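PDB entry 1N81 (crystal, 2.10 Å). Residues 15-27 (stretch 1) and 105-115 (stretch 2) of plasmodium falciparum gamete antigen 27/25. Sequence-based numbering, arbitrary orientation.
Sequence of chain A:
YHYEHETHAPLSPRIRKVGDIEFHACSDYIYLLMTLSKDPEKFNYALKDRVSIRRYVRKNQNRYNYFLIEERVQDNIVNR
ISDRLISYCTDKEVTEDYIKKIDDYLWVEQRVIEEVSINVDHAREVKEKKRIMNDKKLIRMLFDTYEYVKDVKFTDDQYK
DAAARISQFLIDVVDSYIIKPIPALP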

ATOM      1  N   ILE A  15       4.843  -8.854   3.539  1.00 30.62           N
ATOM      2  CA  ILE A  15       3.853  -7.774   3.597  1.00 32.70           C
ATOM      3  C   ILE A  15       4.534  -6.542   4.200  1.00 38.68           C
ATOM      4  O   ILE A  15       4.461  -5.435   3.663  1.00 33.31           O
ATOM      5  CB  ILE A  15       2.679  -8.172   4.489  1.00 32.65           C
ATOM      6  CG1 ILE A  15       1.811  -9.207   3.762  1.00 38.04           C
ATOM      7  CG2 ILE A  15       1.850  -6.946   4.856  1.00 34.22           C
ATOM      8  CD1 ILE A  15       0.991  -8.613   2.626  1.00 41.08           C
ATOM      9  N   ARG A  16       5.240  -6.762   5.303  1.00 35.03           N
ATOM     10  CA  ARG A  16       5.933  -5.677   6.003  1.00 38.90           C
ATOM     11  C   ARG A  16       6.927  -4.954   5.098  1.00 40.08           C
ATOM     12  O   ARG A  16       6.942  -3.718   5.055  1.00 39.80           O
ATOM     13  CB  ARG A  16       6.621  -6.257   7.254  1.00 47.34           C
ATOM     14  CG  ARG A  16       7.437  -5.313   8.114  1.00 63.00           C
ATOM     15  CD  ARG A  16       7.837  -6.059   9.404  1.00 77.91           C
ATOM     16  NE  ARG A  16       8.553  -5.225  10.374  1.00 87.69           N
ATOM     17  CZ  ARG A  16       8.663  -5.508  11.671  1.00 90.41           C
ATOM     18  NH1 ARG A  16       8.101  -6.606  12.164  1.00 85.85           N
ATOM     19  NH2 ARG A  16       9.332  -4.692  12.476  1.00 93.13           N
ATOM     20  N   LYS A  17       7.757  -5.712   4.371  1.00 34.04           N
ATOM     21  CA  LYS A  17       8.731  -5.086   3.478  1.00 36.67           C
ATOM     22  C   LYS A  17       8.139  -4.451   2.216  1.00 35.59           C
ATOM     23  O   LYS A  17       8.487  -3.313   1.867  1.00 38.94           O
ATOM     24  CB  LYS A  17       9.829  -6.078   3.070  1.00 34.83           C
ATOM     25  CG  LYS A  17      10.744  -6.471   4.244  1.00 52.80           C
ATOM     26  CD  LYS A  17      11.667  -7.611   3.876  1.00 61.90           C
ATOM     27  CE  LYS A  17      12.498  -8.074   5.058  1.00 72.87           C
ATOM     28  NZ  LYS A  17      13.222  -9.330   4.711  1.00 70.79           N
ATOM     29  N   VAL A  18       7.261  -5.162   1.519  1.00 30.38           N
ATOM     30  CA  VAL A  18       6.711  -4.582   0.301  1.00 35.40           C
ATOM     31  C   VAL A  18       5.861  -3.358   0.703  1.00 31.76           C
ATOM     32  O   VAL A  18       5.873  -2.329   0.029  1.00 31.24           O
ATOM     33  CB  VAL A  18       5.867  -5.612  -0.499  1.00 34.75           C
ATOM     34  CG1 VAL A  18       5.428  -4.996  -1.839  1.00 32.72           C
ATOM     35  CG2 VAL A  18       6.706  -6.840  -0.787  1.00 36.96           C
ATOM     36  N   GLY A  19       5.150  -3.474   1.824  1.00 34.67           N
ATOM     37  CA  GLY A  19       4.373  -2.347   2.284  1.00 30.27           C
ATOM     38  C   GLY A  19       5.320  -1.175   2.559  1.00 39.60           C
ATOM     39  O   GLY A  19       5.101  -0.074   2.066  1.00 31.06           O
ATOM     40  N   ASP A  20       6.385  -1.396   3.333  1.00 34.34           N
ATOM     41  CA  ASP A  20       7.319  -0.297   3.613  1.00 37.21           C
ATOM     42  C   ASP A  20       7.890   0.299   2.363  1.00 38.61           C
ATOM     43  O   ASP A  20       8.002   1.531   2.233  1.00 42.62           O
ATOM     44  CB  ASP A  20       8.455  -0.746   4.547  1.00 37.43           C
ATOM     45  CG  ASP A  20       8.030  -0.728   6.012  1.00 37.20           C
ATOM     46  OD1 ASP A  20       6.907  -0.233   6.283  1.00 35.60           O
ATOM     47  OD2 ASP A  20       8.796  -1.181   6.890  1.00 37.96           O
ATOM     48  N   ILE A  21       8.240  -0.565   1.423  1.00 36.19           N
ATOM     49  CA  ILE A  21       8.795  -0.110   0.168  1.00 35.41           C
ATOM     50  C   ILE A  21       7.857   0.824  -0.629  1.00 37.59           C
ATOM     51  O   ILE A  21       8.248   1.933  -1.024  1.00 32.40           O
ATOM     52  CB  ILE A  21       9.166  -1.315  -0.709  1.00 37.91           C
ATOM     53  CG1 ILE A  21      10.444  -1.970  -0.151  1.00 37.49           C
ATOM     54  CG2 ILE A  21       9.350  -0.882  -2.155  1.00 31.55           C
ATOM     55  CD1 ILE A  21      10.660  -3.379  -0.636  1.00 34.68           C
ATOM     56  N   GLU A  22       6.631   0.363  -0.841  1.00 32.87           N
ATOM     57  CA  GLU A  22       5.604   1.098  -1.586  1.00 31.30           C
ATOM     58  C   GLU A  22       5.201   2.397  -0.900  1.00 37.54           C
ATOM     59  O   GLU A  22       5.133   3.449  -1.525  1.00 37.33           O
ATOM     60  CB  GLU A  22       4.339   0.227  -1.731  1.00 29.41           C
ATOM     61  CG  GLU A  22       3.106   1.001  -2.252  1.00 33.84           C
ATOM     62  CD  GLU A  22       2.047   0.118  -2.930  1.00 31.86           C
ATOM     63  OE1 GLU A  22       0.964   0.642  -3.288  1.00 38.33           O
ATOM     64  OE2 GLU A  22       2.295  -1.089  -3.120  1.00 31.56           O
ATOM     65  N   PHE A  23       4.940   2.329   0.397  1.00 32.77           N
ATOM     66  CA  PHE A  23       4.495   3.531   1.068  1.00 30.56           C
ATOM     67  C   PHE A  23       5.586   4.571   1.317  1.00 37.06           C
ATOM     68  O   PHE A  23       5.295   5.754   1.273  1.00 36.26           O
ATOM     69  CB  PHE A  23       3.718   3.158   2.350  1.00 26.17           C
ATOM     70  CG  PHE A  23       2.338   2.597   2.071  1.00 33.92           C
ATOM     71  CD1 PHE A  23       2.135   1.219   1.951  1.00 27.18           C
ATOM     72  CD2 PHE A  23       1.265   3.450   1.825  1.00 35.45           C
ATOM     73  CE1 PHE A  23       0.882   0.689   1.588  1.00 32.94           C
ATOM     74  CE2 PHE A  23      -0.021   2.931   1.453  1.00 33.77           C
ATOM     75  CZ  PHE A  23      -0.206   1.538   1.337  1.00 32.21           C
ATOM     76  N   HIS A  24       6.832   4.157   1.568  1.00 37.58           N
ATOM     77  CA  HIS A  24       7.890   5.159   1.749  1.00 40.62           C
ATOM     78  C   HIS A  24       8.238   5.730   0.395  1.00 36.39           C
ATOM     79  O   HIS A  24       8.525   6.927   0.261  1.00 32.89           O
ATOM     80  CB  HIS A  24       9.139   4.561   2.406  1.00 42.73           C
ATOM     81  CG  HIS A  24       9.005   4.396   3.888  1.00 51.50           C
ATOM     82  ND1 HIS A  24       9.399   5.371   4.783  1.00 54.74           N
ATOM     83  CD2 HIS A  24       8.443   3.411   4.634  1.00 45.59           C
ATOM     84  CE1 HIS A  24       9.082   4.994   6.009  1.00 56.97           C
ATOM     85  NE2 HIS A  24       8.499   3.807   5.950  1.00 47.68           N
ATOM     86  N   ALA A  25       8.184   4.893  -0.635  1.00 35.62           N
ATOM     87  CA  ALA A  25       8.475   5.424  -1.963  1.00 32.74           C
ATOM     88  C   ALA A  25       7.387   6.470  -2.293  1.00 38.74           C
ATOM     89  O   ALA A  25       7.662   7.508  -2.905  1.00 33.58           O
ATOM     90  CB  ALA A  25       8.478   4.291  -3.031  1.00 33.30           C
ATOM     91  N   CYS A  26       6.154   6.198  -1.874  1.00 37.66           N
ATOM     92  CA  CYS A  26       5.053   7.118  -2.139  1.00 39.11           C
ATOM     93  C   CYS A  26       5.270   8.431  -1.346  1.00 35.38           C
ATOM     94  O   CYS A  26       5.167   9.520  -1.906  1.00 34.01           O
ATOM     95  CB  CYS A  26       3.704   6.466  -1.766  1.00 34.56           C
ATOM     96  SG  CYS A  26       2.254   7.424  -2.347  1.00 36.05           S
ATOM     97  N   SER A  27       5.568   8.312  -0.057  1.00 32.47           N
ATOM     98  CA  SER A  27       5.822   9.478   0.774  1.00 36.15           C
ATOM     99  C   SER A  27       6.963  10.289   0.156  1.00 36.96           C
ATOM    100  O   SER A  27       6.830  11.493  -0.033  1.00 47.28           O
ATOM    101  CB  SER A  27       6.181   9.036   2.189  1.00 36.87           C
ATOM    102  OG  SER A  27       6.416  10.172   3.022  1.00 47.38           O
ATOM    103  N   TYR A 105      -2.588   9.515   5.954  1.00 36.56           N
ATOM    104  CA  TYR A 105      -3.467   8.775   5.059  1.00 40.62           C
ATOM    105  C   TYR A 105      -2.716   7.505   4.607  1.00 41.68           C
ATOM    106  O   TYR A 105      -3.310   6.428   4.482  1.00 38.00           O
ATOM    107  CB  TYR A 105      -3.799   9.616   3.825  1.00 31.27           C
ATOM    108  CG  TYR A 105      -4.802  10.723   4.045  1.00 43.56           C
ATOM    109  CD1 TYR A 105      -4.662  11.643   5.094  1.00 41.59           C
ATOM    110  CD2 TYR A 105      -5.842  10.901   3.152  1.00 40.33           C
ATOM    111  CE1 TYR A 105      -5.535  12.711   5.223  1.00 53.63           C
ATOM    112  CE2 TYR A 105      -6.718  11.959   3.266  1.00 54.88           C
ATOM    113  CZ  TYR A 105      -6.565  12.861   4.298  1.00 53.76           C
ATOM    114  OH  TYR A 105      -7.461  13.891   4.390  1.00 49.23           O
ATOM    115  N   LEU A 106      -1.409   7.644   4.366  1.00 37.56           N
ATOM    116  CA  LEU A 106      -0.592   6.529   3.917  1.00 34.22           C
ATOM    117  C   LEU A 106      -0.554   5.495   5.024  1.00 36.77           C
ATOM    118  O   LEU A 106      -0.675   4.299   4.784  1.00 34.51           O
ATOM    119  CB  LEU A 106       0.843   6.998   3.576  1.00 31.70           C
ATOM    120  CG  LEU A 106       0.984   7.916   2.334  1.00 36.09           C
ATOM    121  CD1 LEU A 106       2.442   8.268   2.102  1.00 33.29           C
ATOM    122  CD2 LEU A 106       0.407   7.244   1.079  1.00 34.11           C
ATOM    123  N   TRP A 107      -0.397   5.980   6.247  1.00 37.95           N
ATOM    124  CA  TRP A 107      -0.328   5.130   7.429  1.00 37.91           C
ATOM    125  C   TRP A 107      -1.595   4.300   7.555  1.00 33.79           C
ATOM    126  O   TRP A 107      -1.536   3.089   7.802  1.00 40.76           O
ATOM    127  CB  TRP A 107      -0.176   6.007   8.677  1.00 38.62           C
ATOM    128  CG  TRP A 107       0.093   5.299   9.944  1.00 32.08           C
ATOM    129  CD1 TRP A 107       1.318   5.081  10.512  1.00 39.53           C
ATOM    130  CD2 TRP A 107      -0.880   4.698  10.842  1.00 29.46           C
ATOM    131  NE1 TRP A 107       1.174   4.391  11.699  1.00 32.58           N
ATOM    132  CE2 TRP A 107      -0.152   4.148  11.925  1.00 37.83           C
ATOM    133  CE3 TRP A 107      -2.272   4.587  10.831  1.00 39.31           C
ATOM    134  CZ2 TRP A 107      -0.787   3.469  12.985  1.00 41.54           C
ATOM    135  CZ3 TRP A 107      -2.903   3.919  11.879  1.00 47.35           C
ATOM    136  CH2 TRP A 107      -2.159   3.370  12.948  1.00 43.62           C
ATOM    137  N   VAL A 108      -2.734   4.965   7.399  1.00 31.30           N
ATOM    138  CA  VAL A 108      -4.014   4.308   7.511  1.00 30.67           C
ATOM    139  C   VAL A 108      -4.142   3.165   6.506  1.00 36.66           C
ATOM    140  O   VAL A 108      -4.495   2.048   6.867  1.00 34.40           O
ATOM    141  CB  VAL A 108      -5.150   5.315   7.316  1.00 41.93           C
ATOM    142  CG1 VAL A 108      -6.497   4.557   7.070  1.00 29.81           C
ATOM    143  CG2 VAL A 108      -5.236   6.239   8.593  1.00 36.44           C
ATOM    144  N   GLU A 109      -3.820   3.447   5.255  1.00 31.67           N
ATOM    145  CA  GLU A 109      -3.908   2.447   4.207  1.00 33.33           C
ATOM    146  C   GLU A 109      -2.937   1.293   4.507  1.00 33.63           C
ATOM    147  O   GLU A 109      -3.319   0.112   4.421  1.00 31.88           O
ATOM    148  CB  GLU A 109      -3.606   3.081   2.836  1.00 26.82           C
ATOM    149  CG  GLU A 109      -3.826   2.120   1.662  1.00 26.74           C
ATOM    150  CD  GLU A 109      -3.613   2.763   0.299  1.00 35.76           C
ATOM    151  OE1 GLU A 109      -3.614   2.015  -0.697  1.00 28.91           O
ATOM    152  OE2 GLU A 109      -3.447   4.000   0.202  1.00 33.56           O
ATOM    153  N   GLN A 110      -1.708   1.617   4.901  1.00 33.12           N
ATOM    154  CA  GLN A 110      -0.746   0.550   5.179  1.00 35.04           C
ATOM    155  C   GLN A 110      -1.204  -0.328   6.363  1.00 35.35           C
ATOM    156  O   GLN A 110      -1.136  -1.573   6.313  1.00 33.00           O
ATOM    157  CB  GLN A 110       0.662   1.114   5.404  1.00 33.74           C
ATOM    158  CG  GLN A 110       1.683   0.013   5.579  1.00 38.46           C
ATOM    159  CD  GLN A 110       3.105   0.506   5.599  1.00 36.10           C
ATOM    160  OE1 GLN A 110       3.361   1.695   5.716  1.00 36.67           O
ATOM    161  NE2 GLN A 110       4.043  -0.417   5.488  1.00 32.13           N
ATOM    162  N   ARG A 111      -1.726   0.310   7.404  1.00 32.53           N
ATOM    163  CA  ARG A 111      -2.256  -0.443   8.530  1.00 38.14           C
ATOM    164  C   ARG A 111      -3.464  -1.352   8.161  1.00 36.38           C
ATOM    165  O   ARG A 111      -3.588  -2.468   8.670  1.00 31.63           O
ATOM    166  CB  ARG A 111      -2.717   0.504   9.620  1.00 38.60           C
ATOM    167  CG  ARG A 111      -3.341  -0.183  10.783  1.00 54.21           C
ATOM    168  CD  ARG A 111      -2.356  -1.117  11.493  1.00 68.54           C
ATOM    169  NE  ARG A 111      -2.730  -1.302  12.897  1.00 82.20           N
ATOM    170  CZ  ARG A 111      -2.106  -0.733  13.932  1.00 76.59           C
ATOM    171  NH1 ARG A 111      -1.063   0.057  13.731  1.00 68.24           N
ATOM    172  NH2 ARG A 111      -2.526  -0.962  15.171  1.00 78.65           N
ATOM    173  N   VAL A 112      -4.375  -0.874   7.323  1.00 30.08           N
ATOM    174  CA  VAL A 112      -5.513  -1.716   6.976  1.00 28.58           C
ATOM    175  C   VAL A 112      -5.002  -2.926   6.175  1.00 33.40           C
ATOM    176  O   VAL A 112      -5.415  -4.064   6.446  1.00 36.51           O
ATOM    177  CB  VAL A 112      -6.592  -0.947   6.209  1.00 33.32           C
ATOM    178  CG1 VAL A 112      -7.660  -1.910   5.691  1.00 30.75           C
ATOM    179  CG2 VAL A 112      -7.243   0.047   7.146  1.00 37.57           C
ATOM    180  N   ILE A 113      -4.061  -2.683   5.253  1.00 34.24           N
ATOM    181  CA  ILE A 113      -3.446  -3.768   4.470  1.00 38.21           C
ATOM    182  C   ILE A 113      -2.906  -4.841   5.417  1.00 40.27           C
ATOM    183  O   ILE A 113      -3.217  -6.030   5.269  1.00 32.82           O
ATOM    184  CB  ILE A 113      -2.263  -3.270   3.575  1.00 28.08           C
ATOM    185  CG1 ILE A 113      -2.818  -2.479   2.387  1.00 28.39           C
ATOM    186  CG2 ILE A 113      -1.436  -4.448   3.087  1.00 31.13           C
ATOM    187  CD1 ILE A 113      -1.759  -1.860   1.487  1.00 32.54           C
ATOM    188  N   GLU A 114      -2.126  -4.426   6.418  1.00 35.95           N
ATOM    189  CA  GLU A 114      -1.561  -5.398   7.350  1.00 32.03           C
ATOM    190  C   GLU A 114      -2.587  -6.194   8.120  1.00 30.95           C
ATOM    191  O   GLU A 114      -2.502  -7.417   8.199  1.00 38.43           O
ATOM    192  CB  GLU A 114      -0.579  -4.729   8.310  1.00 30.94           C
ATOM    193  CG  GLU A 114       0.632  -4.285   7.548  1.00 30.93           C
ATOM    194  CD  GLU A 114       1.699  -3.707   8.438  1.00 40.38           C
ATOM    195  OE1 GLU A 114       1.431  -3.411   9.615  1.00 37.09           O
ATOM    196  OE2 GLU A 114       2.813  -3.539   7.934  1.00 34.72           O
ATOM    197  N   GLU A 115      -3.565  -5.505   8.663  1.00 31.47           N
ATOM    198  CA  GLU A 115      -4.618  -6.127   9.448  1.00 38.56           C
ATOM    199  C   GLU A 115      -5.373  -7.161   8.583  1.00 51.83           C
ATOM    200  O   GLU A 115      -5.648  -8.296   9.002  1.00 48.13           O
ATOM    201  CB  GLU A 115      -5.561  -5.018   9.897  1.00 50.14           C
ATOM    202  CG  GLU A 115      -6.475  -5.337  11.023  1.00 63.98           C
ATOM    203  CD  GLU A 115      -5.751  -5.426  12.334  1.00 60.01           C
ATOM    204  OE1 GLU A 115      -4.716  -4.720  12.522  1.00 48.69           O
ATOM    205  OE2 GLU A 115      -6.248  -6.206  13.167  1.00 68.69           O
TER
HETATM  206  O   HOH W   1       3.258  -3.250   5.289  1.00 37.37           O

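Two helical segments, 15-27 and 105-115, lie side by side and run nearly antiparallel, with 165° between their N-to-C directions and axes that approach to 10.5 Å. The register steps one helical turn at a time: Phe 23 lies across from Leu 106, Gly 19 from Gln 110 and Ile 15 from Glu 114.

Leu 106 opens the contact. Its CA-to-CB bond points sideways, but the m,t rotamer brings the branched end nearer to stretch 1. There CD2 lies 3.9 Å from SG of Cys 26 and 4.0 Å from CD2 of Phe 23, while CD1 rests 3.8 Å from CB of Ser 27. A flexible aliphatic residue suits this place because its two methyls can fill the space among neighbours of different shape.

Glu 109 points toward stretch 1, yet it contributes hydrocarbon rather than charge: its CG lies 3.7 Å from CZ of Phe 23, at the ring's edge, and its carboxylate is hydrogen-bonded elsewhere in the structure. An extended glutamate can thus pack through its methylene groups while its polar end is satisfied.

Gln 110 packs with its chain and bonds with its amide. Its CB sits over one face of the Phe 23 ring, 3.8 Å from the centroid and 15° off the ring normal, a CH-pi contact. Its amide reaches on past Gly 19, where NE2 comes within 3.3 Å of the glycine C. An ideal CB on Gly 19 would lie only 3.1 Å from that NE2, so the bare backbone leaves room for the amide. Beyond it, NE2 donates a hydrogen bond to OD1 of Asp 20 (3.0 Å, 152°), pairing a neutral donor with a carboxylate acceptor.

Ile 113 returns to apolar packing, and its branched side chain suits the place by supplying two contacts: CD1 meets CE1 of Phe 23 at 3.7 Å, near the ring plane, and CG2 lies 4.5 Å from CG2 of Ile 15. With Leu 106, Glu 109 and Gln 110, it completes the hole that receives Phe 23 as a knob; the ring turns one face to CB of Gln 110 and its edge to Glu 109 and Ile 113.

Glu 114 closes the walk. Its CG packs 4.0 Å from CG2 of Ile 15, and its carboxylate holds a water that donates to OE2 of Glu 114 (2.7 Å) and to O of Ile 15 (3.0 Å). The same water accepts from NE2 of Gln 110 (2.9 Å), so it links the two helices where no direct hydrogen bond joins Glu 114 to stretch 1.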